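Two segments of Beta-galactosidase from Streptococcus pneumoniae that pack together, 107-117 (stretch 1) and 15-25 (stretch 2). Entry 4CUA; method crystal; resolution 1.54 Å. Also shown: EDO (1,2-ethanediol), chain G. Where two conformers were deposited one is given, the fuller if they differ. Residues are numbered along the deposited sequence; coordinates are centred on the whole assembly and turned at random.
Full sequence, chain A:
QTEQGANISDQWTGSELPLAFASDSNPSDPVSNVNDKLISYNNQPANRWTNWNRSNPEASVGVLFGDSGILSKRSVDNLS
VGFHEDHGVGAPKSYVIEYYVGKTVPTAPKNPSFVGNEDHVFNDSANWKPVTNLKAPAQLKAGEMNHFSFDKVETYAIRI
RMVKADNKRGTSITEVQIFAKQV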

# COMPACT_ATOMS: atom_id res chain seq x y z
N THR A 107 -12.17 10.83 1.00
CA THR A 107 -11.49 12.01 0.46
C THR A 107 -10.00 11.64 0.35
O THR A 107 -9.55 10.70 1.00
CB THR A 107 -11.60 13.18 1.46
OG1 THR A 107 -11.10 12.78 2.74
CG2 THR A 107 -13.04 13.61 1.61
N ALA A 108 -9.26 12.38 -0.46
CA ALA A 108 -7.81 12.23 -0.43
C ALA A 108 -7.36 12.73 0.95
O ALA A 108 -7.66 13.87 1.33
CB ALA A 108 -7.17 13.07 -1.50
N PRO A 109 -6.54 11.91 1.65
CA PRO A 109 -5.95 12.41 2.90
C PRO A 109 -5.16 13.70 2.68
O PRO A 109 -4.56 13.96 1.64
CB PRO A 109 -5.08 11.26 3.37
CG PRO A 109 -5.76 10.04 2.78
CD PRO A 109 -6.17 10.51 1.41
N LYS A 110 -5.19 14.58 3.68
CA LYS A 110 -4.43 15.80 3.62
C LYS A 110 -2.93 15.55 3.68
O LYS A 110 -2.12 16.28 3.07
CB LYS A 110 -4.81 16.69 4.81
CG LYS A 110 -6.25 17.18 4.80
CD LYS A 110 -6.43 18.19 3.72
CE LYS A 110 -7.74 18.96 3.78
NZ LYS A 110 -8.89 18.04 3.78
N ASN A 111 -2.56 14.50 4.41
CA ASN A 111 -1.16 14.11 4.55
C ASN A 111 -1.08 12.61 4.33
O ASN A 111 -1.12 11.82 5.28
CB ASN A 111 -0.61 14.50 5.89
CG ASN A 111 -0.77 15.97 6.16
OD1 ASN A 111 0.08 16.74 5.83
ND2 ASN A 111 -1.92 16.33 6.71
N PRO A 112 -1.01 12.17 3.07
CA PRO A 112 -1.18 10.75 2.73
C PRO A 112 -0.18 9.78 3.30
O PRO A 112 -0.54 8.65 3.50
CB PRO A 112 -1.14 10.70 1.19
CG PRO A 112 -0.89 12.07 0.76
CD PRO A 112 -0.97 13.04 1.87
N SER A 113 1.02 10.24 3.69
CA SER A 113 2.00 9.35 4.31
C SER A 113 1.67 9.12 5.81
O SER A 113 2.34 8.30 6.42
CB SER A 113 3.41 9.91 4.19
OG SER A 113 3.91 9.69 2.86
N PHE A 114 0.73 9.90 6.32
CA PHE A 114 0.48 9.89 7.78
C PHE A 114 -0.99 9.92 8.09
O PHE A 114 -1.50 10.76 8.85
CB PHE A 114 1.16 11.13 8.41
CG PHE A 114 2.60 11.19 8.12
CD1 PHE A 114 3.53 10.50 8.87
CD2 PHE A 114 3.06 11.97 7.07
CE1 PHE A 114 4.86 10.59 8.52
CE2 PHE A 114 4.40 12.07 6.75
CZ PHE A 114 5.29 11.38 7.49
N VAL A 115 -1.79 9.04 7.48
CA VAL A 115 -3.23 9.12 7.57
C VAL A 115 -3.68 8.96 9.04
O VAL A 115 -4.66 9.54 9.45
CB VAL A 115 -3.88 8.08 6.64
CG1 VAL A 115 -5.37 8.11 6.83
CG2 VAL A 115 -3.52 8.34 5.18
N GLY A 116 -2.93 8.21 9.80
CA GLY A 116 -3.28 8.05 11.21
C GLY A 116 -3.23 9.29 12.04
O GLY A 116 -3.75 9.28 13.17
N ASN A 117 -2.59 10.34 11.55
CA ASN A 117 -2.50 11.65 12.24
C ASN A 117 -3.56 12.64 11.84
O ASN A 117 -3.48 13.82 12.23
CB ASN A 117 -1.12 12.20 12.04
CG ASN A 117 -0.71 13.17 13.11
OD1 ASN A 117 -1.07 12.99 14.27
ND2 ASN A 117 0.08 14.17 12.72
C1 EDO G . -0.44 11.40 -6.80
O1 EDO G . -0.98 12.63 -6.38
C2 EDO G . 1.04 11.55 -6.53
O2 EDO G . 1.32 11.03 -5.18
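Stretch 2, residues 15-25: SELPLAFASDS

Four hydrogen bonds fix stretch 2 on stretch 1, and every acceptor is a backbone carbonyl. Ser25 OG donates to Ser113 O at 2.7 Å; its CA-to-CB bond points toward stretch 1, and a short serine with chi1 in the m well (-48°) suffices to reach that oxygen. Ala22 then uses both its N-H and its C=O: Ala22 N donates to Pro112 O at 2.8 Å, while Ala22 O accepts from Val115 N at 2.9 Å, both nearly straight. One residue further on, Gly116 N donates to Ser23 O at 3.0 Å. Glycine suits this position, since an ideal CB there would lie a tight 3.0 Å from Ser23 O.

Stretch 2 is an extended strand from Leu19 to Ala22, and the two stretches advance in the same general sense: by CA atoms, Ala108 pairs with Leu19, Pro112 with Phe21 and Ser113 with Ala22. Stretch 1 is mostly loop, with a short 3-10 segment at Val115 and Gly116. Pro112 O also receives a CA-H...O contact from Phe21 CA at 3.2 Å.

Apolar packing lies beyond. Leu19 CD2 rests 3.9 Å from both Ala108 CB and Pro109 CD, and Leu19 CD1 4.0 Å from Pro112 CG, compact partners for a branched side chain. Val115 CG2 meets Phe21 CB at 3.9 Å. Asp24 OD1 approaches the ring edge at Phe114 CD1, 3.4 Å away.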

# COMPACT_ATOMS: atom_id res chain seq x y z
N SER A 15 -2.16 14.41 -11.90
CA SER A 15 -3.39 13.82 -11.37
C SER A 15 -3.23 13.52 -9.90
O SER A 15 -2.27 12.92 -9.49
CB SER A 15 -3.73 12.53 -12.10
OG SER A 15 -4.96 12.00 -11.62
N GLU A 16 -4.22 13.89 -9.13
CA GLU A 16 -4.23 13.66 -7.73
C GLU A 16 -4.35 12.14 -7.41
O GLU A 16 -3.80 11.65 -6.43
CB GLU A 16 -5.44 14.40 -7.15
CG GLU A 16 -5.56 14.26 -5.65
CD GLU A 16 -6.82 14.91 -5.09
OE1 GLU A 16 -7.88 14.91 -5.78
OE2 GLU A 16 -6.75 15.41 -3.94
N LEU A 17 -5.06 11.43 -8.26
CA LEU A 17 -5.39 10.03 -8.09
C LEU A 17 -4.98 9.25 -9.31
O LEU A 17 -5.06 9.80 -10.47
CB LEU A 17 -6.91 9.90 -7.87
CG LEU A 17 -7.48 10.62 -6.67
CD1 LEU A 17 -8.99 10.82 -6.77
CD2 LEU A 17 -7.11 9.91 -5.40
N PRO A 18 -4.56 8.03 -9.17
CA PRO A 18 -4.52 7.25 -7.92
C PRO A 18 -3.45 7.78 -6.99
O PRO A 18 -2.45 8.38 -7.41
CB PRO A 18 -4.20 5.85 -8.34
CG PRO A 18 -3.96 5.87 -9.81
CD PRO A 18 -4.30 7.19 -10.34
N LEU A 19 -3.72 7.62 -5.69
CA LEU A 19 -2.86 8.15 -4.63
C LEU A 19 -2.55 7.02 -3.69
O LEU A 19 -3.45 6.31 -3.24
CB LEU A 19 -3.64 9.20 -3.82
CG LEU A 19 -3.08 9.81 -2.55
CD1 LEU A 19 -1.87 10.66 -2.90
CD2 LEU A 19 -4.15 10.72 -1.96
N ALA A 20 -1.27 6.83 -3.41
CA ALA A 20 -0.84 5.94 -2.33
C ALA A 20 -1.02 6.63 -1.00
O ALA A 20 -0.84 7.86 -0.84
CB ALA A 20 0.63 5.57 -2.52
N PHE A 21 -1.35 5.85 0.02
CA PHE A 21 -1.52 6.40 1.37
C PHE A 21 -0.96 5.36 2.35
O PHE A 21 -0.84 4.17 2.06
CB PHE A 21 -2.99 6.72 1.65
CG PHE A 21 -3.92 5.50 1.60
CD1 PHE A 21 -4.14 4.71 2.70
CD2 PHE A 21 -4.61 5.18 0.41
CE1 PHE A 21 -4.99 3.65 2.66
CE2 PHE A 21 -5.43 4.10 0.37
CZ PHE A 21 -5.61 3.31 1.48
N ALA A 22 -0.59 5.84 3.56
CA ALA A 22 -0.11 4.99 4.62
C ALA A 22 -0.60 5.47 5.93
O ALA A 22 -0.85 6.67 6.10
CB ALA A 22 1.39 4.95 4.64
N SER A 23 -0.76 4.55 6.87
CA SER A 23 -1.15 4.99 8.23
C SER A 23 -0.05 5.86 8.87
O SER A 23 -0.34 6.81 9.60
CB SER A 23 -1.38 3.74 9.07
OG SER A 23 -0.30 2.88 9.08
N ASP A 24 1.20 5.55 8.60
CA ASP A 24 2.37 6.23 9.11
C ASP A 24 3.54 5.88 8.23
O ASP A 24 3.58 4.83 7.54
CB ASP A 24 2.66 5.83 10.57
CG ASP A 24 3.64 6.70 11.22
OD1 ASP A 24 3.63 7.91 11.02
OD2 ASP A 24 4.48 6.12 12.03
N SER A 25 4.57 6.74 8.23
CA SER A 25 5.76 6.55 7.49
C SER A 25 7.02 7.11 8.14
O SER A 25 6.93 8.12 8.85
CB SER A 25 5.68 7.22 6.10
OG SER A 25 4.46 6.89 5.42